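Inosine-uridine preferring nucleoside hydrolase family protein (Bacillus anthracis, PDB 2C40) belongs to the inosine-uridine preferring nucleoside hydrolase family and binds a calcium ion together with alpha-D-ribofuranose in one pocket. Local coordinates at residues 85-90 with 224-229; 259-264 with 291-296. All blocks are in the same frame, centred on the assembly; numbering follows the deposited sequence.

Contact 1: 85-90 with 224-229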
ATOM      1  N   ASP A  85      -2.913  -6.572  -6.732  1.00 40.88           N
ATOM      2  CA  ASP A  85      -2.783  -6.935  -8.180  1.00 41.27           C
ATOM      3  C   ASP A  85      -1.425  -6.604  -8.771  1.00 41.26           C
ATOM      4  O   ASP A  85      -0.925  -7.284  -9.709  1.00 41.50           O
ATOM      5  CB  ASP A  85      -3.844  -6.159  -8.965  1.00 41.67           C
ATOM      6  CG  ASP A  85      -3.922  -6.567 -10.394  1.00 43.06           C
ATOM      7  OD1 ASP A  85      -3.850  -7.797 -10.637  1.00 43.40           O
ATOM      8  OD2 ASP A  85      -4.030  -5.660 -11.251  1.00 42.68           O
ATOM      9  N   ALA A  86      -0.812  -5.544  -8.236  1.00 40.96           N
ATOM     10  CA  ALA A  86       0.515  -5.135  -8.687  1.00 41.01           C
ATOM     11  C   ALA A  86       1.669  -5.832  -7.983  1.00 40.69           C
ATOM     12  O   ALA A  86       2.782  -5.571  -8.332  1.00 40.99           O
ATOM     13  CB  ALA A  86       0.685  -3.635  -8.606  1.00 41.39           C
ATOM     14  N   LEU A  87       1.412  -6.751  -7.053  1.00 40.72           N
ATOM     15  CA  LEU A  87       2.496  -7.434  -6.342  1.00 40.55           C
ATOM     16  C   LEU A  87       3.264  -8.449  -7.268  1.00 41.02           C
ATOM     17  O   LEU A  87       2.633  -9.220  -8.022  1.00 39.94           O
ATOM     18  CB  LEU A  87       1.953  -8.132  -5.088  1.00 40.09           C
ATOM     19  CG  LEU A  87       1.485  -7.339  -3.865  1.00 39.00           C
ATOM     20  CD1 LEU A  87       0.971  -8.303  -2.848  1.00 39.64           C
ATOM     21  CD2 LEU A  87       2.571  -6.458  -3.274  1.00 39.98           C
ATOM     22  N   PRO A  88       4.620  -8.435  -7.208  1.00 41.13           N
ATOM     23  CA  PRO A  88       5.409  -9.245  -8.144  1.00 41.63           C
ATOM     24  C   PRO A  88       5.086 -10.748  -8.077  1.00 42.13           C
ATOM     25  O   PRO A  88       4.976 -11.407  -9.115  1.00 42.10           O
ATOM     26  CB  PRO A  88       6.835  -8.957  -7.716  1.00 41.37           C
ATOM     27  CG  PRO A  88       6.754  -7.598  -7.050  1.00 41.78           C
ATOM     28  CD  PRO A  88       5.499  -7.660  -6.299  1.00 40.87           C
ATOM     29  N   ILE A  89       4.922 -11.275  -6.875  1.00 41.95           N
ATOM     30  CA  ILE A  89       4.532 -12.669  -6.709  1.00 42.90           C
ATOM     31  C   ILE A  89       3.384 -13.051  -7.669  1.00 42.20           C
ATOM     32  O   ILE A  89       3.382 -14.131  -8.213  1.00 41.38           O
ATOM     33  CB  ILE A  89       4.221 -13.026  -5.199  1.00 43.09           C
ATOM     34  CG1 ILE A  89       3.380 -14.272  -5.059  1.00 45.74           C
ATOM     35  CG2 ILE A  89       3.373 -11.992  -4.507  1.00 46.23           C
ATOM     36  CD1 ILE A  89       4.081 -15.480  -5.427  1.00 49.21           C
ATOM     37  N   LEU A  90       2.446 -12.129  -7.876  1.00 41.47           N
ATOM     38  CA  LEU A  90       1.246 -12.357  -8.696  1.00 40.91           C
ATOM     39  C   LEU A  90       1.407 -12.079 -10.188  1.00 40.29           C
ATOM     40  O   LEU A  90       0.528 -12.422 -10.969  1.00 39.40           O
ATOM     41  CB  LEU A  90       0.101 -11.470  -8.170  1.00 39.67           C
ATOM     42  CG  LEU A  90      -0.443 -11.875  -6.811  1.00 38.92           C
ATOM     43  CD1 LEU A  90      -1.732 -11.064  -6.507  1.00 39.69           C
ATOM     44  CD2 LEU A  90      -0.710 -13.377  -6.753  1.00 41.85           C
ATOM     45  N   LEU A 224       1.158 -13.418   2.304  1.00 43.04           N
ATOM     46  CA  LEU A 224       0.318 -12.902   3.390  1.00 42.92           C
ATOM     47  C   LEU A 224       0.867 -11.609   3.958  1.00 42.11           C
ATOM     48  O   LEU A 224       0.122 -10.667   4.144  1.00 41.87           O
ATOM     49  CB  LEU A 224       0.231 -13.881   4.576  1.00 43.14           C
ATOM     50  CG  LEU A 224      -0.853 -14.899   4.697  1.00 46.26           C
ATOM     51  CD1 LEU A 224      -0.502 -15.828   5.908  1.00 48.85           C
ATOM     52  CD2 LEU A 224      -2.227 -14.187   4.888  1.00 49.45           C
ATOM     53  N   GLY A 225       2.154 -11.586   4.288  1.00 41.43           N
ATOM     54  CA  GLY A 225       2.774 -10.366   4.787  1.00 41.97           C
ATOM     55  C   GLY A 225       2.736  -9.154   3.853  1.00 41.68           C
ATOM     56  O   GLY A 225       2.540  -8.040   4.304  1.00 42.00           O
ATOM     57  N   GLN A 226       2.949  -9.359   2.565  1.00 41.97           N
ATOM     58  CA  GLN A 226       2.835  -8.278   1.570  1.00 42.31           C
ATOM     59  C   GLN A 226       1.418  -7.733   1.559  1.00 42.52           C
ATOM     60  O   GLN A 226       1.206  -6.520   1.641  1.00 42.83           O
ATOM     61  CB  GLN A 226       3.232  -8.784   0.195  1.00 42.37           C
ATOM     62  CG  GLN A 226       4.749  -8.962   0.137  1.00 43.24           C
ATOM     63  CD  GLN A 226       5.229  -9.638  -1.117  1.00 42.24           C
ATOM     64  OE1 GLN A 226       4.953  -9.187  -2.206  1.00 42.29           O
ATOM     65  NE2 GLN A 226       6.004 -10.695  -0.957  1.00 42.32           N
ATOM     66  N   CYS A 227       0.443  -8.633   1.517  1.00 42.50           N
ATOM     67  CA  CYS A 227      -0.936  -8.231   1.589  1.00 42.53           C
ATOM     68  C   CYS A 227      -1.223  -7.327   2.821  1.00 42.96           C
ATOM     69  O   CYS A 227      -1.791  -6.258   2.660  1.00 42.24           O
ATOM     70  CB  CYS A 227      -1.821  -9.438   1.549  1.00 42.37           C
ATOM     71  SG  CYS A 227      -1.907 -10.141  -0.130  1.00 42.53           S
ATOM     72  N   TYR A 228      -0.746  -7.702   4.016  1.00 42.54           N
ATOM     73  CA  TYR A 228      -1.050  -6.926   5.225  1.00 42.33           C
ATOM     74  C   TYR A 228      -0.213  -5.659   5.456  1.00 42.49           C
ATOM     75  O   TYR A 228      -0.569  -4.839   6.281  1.00 42.01           O
ATOM     76  CB  TYR A 228      -1.063  -7.863   6.434  1.00 42.72           C
ATOM     77  CG  TYR A 228      -2.341  -8.687   6.426  1.00 43.51           C
ATOM     78  CD1 TYR A 228      -2.316 -10.074   6.283  1.00 41.15           C
ATOM     79  CD2 TYR A 228      -3.589  -8.042   6.475  1.00 42.27           C
ATOM     80  CE1 TYR A 228      -3.480 -10.791   6.255  1.00 43.93           C
ATOM     81  CE2 TYR A 228      -4.730  -8.721   6.410  1.00 42.78           C
ATOM     82  CZ  TYR A 228      -4.699 -10.115   6.290  1.00 43.88           C
ATOM     83  OH  TYR A 228      -5.892 -10.802   6.255  1.00 44.07           O
ATOM     84  N   ALA A 229       0.859  -5.488   4.688  1.00 43.25           N
ATOM     85  CA  ALA A 229       1.673  -4.286   4.675  1.00 43.36           C
ATOM     86  C   ALA A 229       0.877  -3.082   4.179  1.00 43.62           C
ATOM     87  O   ALA A 229       1.125  -1.935   4.532  1.00 43.26           O
ATOM     88  CB  ALA A 229       2.850  -4.520   3.748  1.00 43.68           C
TER
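Leu87 meets Gln226 where the turn leading into helix 88-91 packs against helix 219-229, at the subunit interface and without any backbone pairing. The two side chains run antiparallel, each toward the opposite backbone: the CD1 methyl of Leu87 lies against the CB of Gln226 at 3.8 Å, while its CD2 methyl lies against Gln226 OE1, also at 3.8 Å. Beyond CG the glutamine chain is extended: chi2 of 172° sets CD anti to CA and carries the amide carbon toward 85-90. There OE1 sits among carbons, with Ile89 CG2 4.0 Å away and Pro88 CD at 4.4 Å. One helical position on, Cys227 SG touches Leu87 CD1 at 4.4 Å, a loose apolar contact. Gln226 NE2 is held by Asp222 OD1, one turn earlier in the same helix, and the Gln226 side chain packs on Gln226 of the second subunit. Ile89 also touches Ile219 and Phe223 of helix 219-229. No hydrogen bond joins the two segments. The amide is thus gripped at its nitrogen alone, and its oxygen is buried against carbon with no polar partner in the model; that burial probably costs some stability, and cohesion would come from the packing of Leu87 and Ile89.

Contact 2: 259-264 with 291-296; sequences LAKVQT and VYDVNH
Lys261 and Tyr292 form an antiparallel hydrogen-bonded pair joining strands 261-269 and 286-292 in the mixed sheet of this nucleoside hydrolase fold. Lys261 N donates to Tyr292 O at 2.9 Å, and Tyr292 N donates back to Lys261 O. The same lysine oxygen also receives a CA-H contact from Val291. Beyond the paired strands, Asn295 N bonds to Leu259 O at 2.9 Å, keeping the two chains together after the regular pairing has ended.

On the face carrying Lys261 and Tyr292, Lys261 CB rests over one face of the phenol ring, 3.9 Å from its centroid, in a CH-pi contact offset toward the rim. Tyr292 CG lies between its own backbone N and carbonyl carbon (chi1 71°), which starts the ring off over the neighbouring strand, and Val262 C meets the ring's edge in plane. Farther out, the aliphatic end of Lys261 runs alongside Asp293, whose OD2 lies 3.2 Å from Lys261 CE; Lys261 NZ is farther off, in a long salt bridge of 3.8 Å to Asp293 OD2.

The other face is apolar, and there Val262 CG2 meets Val291 CG2. Just before the strand, Ala260 CB presses on Val291 CG1 at 3.4 Å, tighter than usual carbon contact. Phe253 of helix 246-255 packs on both valines, whereas Val294 touches Leu249 of that helix and Phe299 of helix 296-308. Asn295 caps the start of the latter helix, its OD1 accepting from Arg298 N. Val291 also pairs through its backbone with Leu193, linking this antiparallel strand pair to strand 191-194. At the exposed side, one water donates to Val262 O at 3.0 Å and is hydrogen-bonded to Tyr292 OH at 3.2 Å.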
ATOM      1  N   LEU A 259     -13.210 -23.817  15.305  1.00 44.26           N
ATOM      2  CA  LEU A 259     -12.429 -22.686  15.815  1.00 44.52           C
ATOM      3  C   LEU A 259     -13.234 -21.764  16.721  1.00 44.39           C
ATOM      4  O   LEU A 259     -12.678 -21.104  17.588  1.00 45.73           O
ATOM      5  CB  LEU A 259     -11.869 -21.860  14.642  1.00 44.43           C
ATOM      6  CG  LEU A 259     -10.814 -22.574  13.803  1.00 44.82           C
ATOM      7  CD1 LEU A 259     -10.437 -21.769  12.582  1.00 45.90           C
ATOM      8  CD2 LEU A 259      -9.600 -22.878  14.644  1.00 45.04           C
ATOM      9  N   ALA A 260     -14.535 -21.687  16.512  1.00 44.04           N
ATOM     10  CA  ALA A 260     -15.364 -20.787  17.273  1.00 43.34           C
ATOM     11  C   ALA A 260     -16.612 -21.515  17.755  1.00 43.55           C
ATOM     12  O   ALA A 260     -16.761 -22.732  17.563  1.00 43.03           O
ATOM     13  CB  ALA A 260     -15.732 -19.599  16.425  1.00 44.17           C
ATOM     14  N   LYS A 261     -17.450 -20.774  18.469  1.00 43.11           N
ATOM     15  CA  LYS A 261     -18.755 -21.229  18.884  1.00 42.92           C
ATOM     16  C   LYS A 261     -19.776 -20.413  18.134  1.00 43.01           C
ATOM     17  O   LYS A 261     -19.447 -19.455  17.476  1.00 42.85           O
ATOM     18  CB  LYS A 261     -18.933 -21.022  20.377  1.00 42.73           C
ATOM     19  CG  LYS A 261     -18.238 -22.071  21.226  1.00 43.54           C
ATOM     20  CD  LYS A 261     -17.378 -21.374  22.241  1.00 46.16           C
ATOM     21  CE  LYS A 261     -16.842 -22.286  23.313  1.00 44.47           C
ATOM     22  NZ  LYS A 261     -17.874 -22.308  24.340  1.00 45.65           N
ATOM     23  N   VAL A 262     -21.020 -20.808  18.255  1.00 43.64           N
ATOM     24  CA  VAL A 262     -22.120 -20.121  17.616  1.00 44.36           C
ATOM     25  C   VAL A 262     -23.317 -20.039  18.608  1.00 43.88           C
ATOM     26  O   VAL A 262     -23.650 -21.026  19.263  1.00 41.70           O
ATOM     27  CB  VAL A 262     -22.480 -20.868  16.331  1.00 44.99           C
ATOM     28  CG1 VAL A 262     -23.913 -20.674  15.965  1.00 47.88           C
ATOM     29  CG2 VAL A 262     -21.598 -20.396  15.199  1.00 45.26           C
ATOM     30  N   GLN A 263     -23.918 -18.849  18.713  1.00 43.72           N
ATOM     31  CA  GLN A 263     -25.163 -18.655  19.446  1.00 44.39           C
ATOM     32  C   GLN A 263     -26.238 -18.250  18.442  1.00 43.68           C
ATOM     33  O   GLN A 263     -26.101 -17.267  17.703  1.00 42.46           O
ATOM     34  CB  GLN A 263     -25.047 -17.588  20.560  1.00 44.74           C
ATOM     35  CG  GLN A 263     -25.047 -18.155  22.001  1.00 48.94           C
ATOM     36  CD  GLN A 263     -26.408 -18.639  22.486  1.00 50.85           C
ATOM     37  OE1 GLN A 263     -27.274 -19.020  21.704  1.00 54.57           O
ATOM     38  NE2 GLN A 263     -26.611 -18.586  23.786  1.00 52.75           N
ATOM     39  N   THR A 264     -27.303 -19.026  18.422  1.00 43.30           N
ATOM     40  CA  THR A 264     -28.454 -18.721  17.601  1.00 43.27           C
ATOM     41  C   THR A 264     -29.231 -17.606  18.266  1.00 43.39           C
ATOM     42  O   THR A 264     -29.603 -17.718  19.431  1.00 43.78           O
ATOM     43  CB  THR A 264     -29.331 -19.955  17.429  1.00 43.07           C
ATOM     44  OG1 THR A 264     -28.553 -20.963  16.771  1.00 42.62           O
ATOM     45  CG2 THR A 264     -30.593 -19.619  16.611  1.00 41.84           C
ATOM     46  N   VAL A 291     -21.229 -16.107  15.346  1.00 41.01           N
ATOM     47  CA  VAL A 291     -19.974 -16.675  15.781  1.00 41.18           C
ATOM     48  C   VAL A 291     -19.481 -15.880  16.993  1.00 41.86           C
ATOM     49  O   VAL A 291     -19.649 -14.655  17.050  1.00 42.86           O
ATOM     50  CB  VAL A 291     -18.961 -16.681  14.648  1.00 40.79           C
ATOM     51  CG1 VAL A 291     -17.532 -17.021  15.135  1.00 41.76           C
ATOM     52  CG2 VAL A 291     -19.422 -17.664  13.582  1.00 41.14           C
ATOM     53  N   TYR A 292     -18.917 -16.581  17.974  1.00 41.69           N
ATOM     54  CA  TYR A 292     -18.187 -15.946  19.059  1.00 41.14           C
ATOM     55  C   TYR A 292     -17.109 -16.879  19.615  1.00 41.36           C
ATOM     56  O   TYR A 292     -17.010 -18.045  19.232  1.00 40.91           O
ATOM     57  CB  TYR A 292     -19.149 -15.488  20.147  1.00 40.74           C
ATOM     58  CG  TYR A 292     -19.761 -16.606  20.940  1.00 39.46           C
ATOM     59  CD1 TYR A 292     -20.720 -17.415  20.380  1.00 39.27           C
ATOM     60  CD2 TYR A 292     -19.369 -16.844  22.247  1.00 39.31           C
ATOM     61  CE1 TYR A 292     -21.307 -18.468  21.118  1.00 40.59           C
ATOM     62  CE2 TYR A 292     -19.945 -17.913  23.013  1.00 41.42           C
ATOM     63  CZ  TYR A 292     -20.912 -18.714  22.424  1.00 39.89           C
ATOM     64  OH  TYR A 292     -21.514 -19.738  23.119  1.00 41.35           O
ATOM     65  N   ASP A 293     -16.302 -16.337  20.513  1.00 41.56           N
ATOM     66  CA  ASP A 293     -15.327 -17.096  21.275  1.00 41.96           C
ATOM     67  C   ASP A 293     -14.431 -17.882  20.351  1.00 41.84           C
ATOM     68  O   ASP A 293     -14.333 -19.111  20.451  1.00 41.92           O
ATOM     69  CB  ASP A 293     -15.991 -17.993  22.316  1.00 42.38           C
ATOM     70  CG  ASP A 293     -14.996 -18.563  23.312  1.00 44.69           C
ATOM     71  OD1 ASP A 293     -13.915 -17.960  23.442  1.00 46.93           O
ATOM     72  OD2 ASP A 293     -15.280 -19.601  23.967  1.00 44.87           O
ATOM     73  N   VAL A 294     -13.765 -17.139  19.464  1.00 41.23           N
ATOM     74  CA  VAL A 294     -12.780 -17.685  18.546  1.00 40.71           C
ATOM     75  C   VAL A 294     -11.524 -18.104  19.334  1.00 41.54           C
ATOM     76  O   VAL A 294     -11.060 -17.388  20.215  1.00 41.57           O
ATOM     77  CB  VAL A 294     -12.444 -16.690  17.429  1.00 40.85           C
ATOM     78  CG1 VAL A 294     -11.444 -17.274  16.470  1.00 41.33           C
ATOM     79  CG2 VAL A 294     -13.703 -16.275  16.651  1.00 39.05           C
ATOM     80  N   ASN A 295     -11.003 -19.292  19.043  1.00 41.80           N
ATOM     81  CA  ASN A 295      -9.759 -19.731  19.642  1.00 41.64           C
ATOM     82  C   ASN A 295      -8.609 -19.025  18.907  1.00 42.11           C
ATOM     83  O   ASN A 295      -8.345 -19.266  17.712  1.00 42.13           O
ATOM     84  CB  ASN A 295      -9.642 -21.263  19.643  1.00 41.69           C
ATOM     85  CG  ASN A 295      -8.501 -21.751  20.498  1.00 41.02           C
ATOM     86  OD1 ASN A 295      -7.358 -21.375  20.273  1.00 40.93           O
ATOM     87  ND2 ASN A 295      -8.796 -22.597  21.467  1.00 40.61           N
ATOM     88  N   HIS A 296      -7.981 -18.095  19.630  1.00 42.04           N
ATOM     89  CA  HIS A 296      -6.905 -17.261  19.121  1.00 41.68           C
ATOM     90  C   HIS A 296      -5.824 -18.136  18.489  1.00 41.01           C
ATOM     91  O   HIS A 296      -5.601 -18.078  17.298  1.00 39.54           O
ATOM     92  CB  HIS A 296      -6.303 -16.406  20.268  1.00 41.81           C
ATOM     93  CG  HIS A 296      -5.054 -15.671  19.876  1.00 42.12           C
ATOM     94  ND1 HIS A 296      -5.074 -14.530  19.104  1.00 43.66           N
ATOM     95  CD2 HIS A 296      -3.748 -15.933  20.121  1.00 41.41           C
ATOM     96  CE1 HIS A 296      -3.837 -14.121  18.883  1.00 40.38           C
ATOM     97  NE2 HIS A 296      -3.014 -14.960  19.481  1.00 45.40           N
TER
HETATM   98  O   HOH W   1     -24.159 -21.235  22.235  1.00 49.70           O

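How the contacts relate
The two contacts hold different elements of one chain: their centres are 29 Å apart, their nearest atoms about 13 Å, and contact 1 closes along the chain before contact 2 opens. Contact 1 is fully buried and joins a turn at the start of a short helix to helix 219-229 beside the second subunit, whereas contact 2 joins sheet strands, is only partly buried, and is touched by no other protein chain. Their chemistry follows this difference. Contact 1 depends on side-chain packing alone, over a small area of 156 Å²; the strand contact buries 485 Å² and adds backbone hydrogen bonds, with an apolar face towards helices and a polar one bearing charge and water.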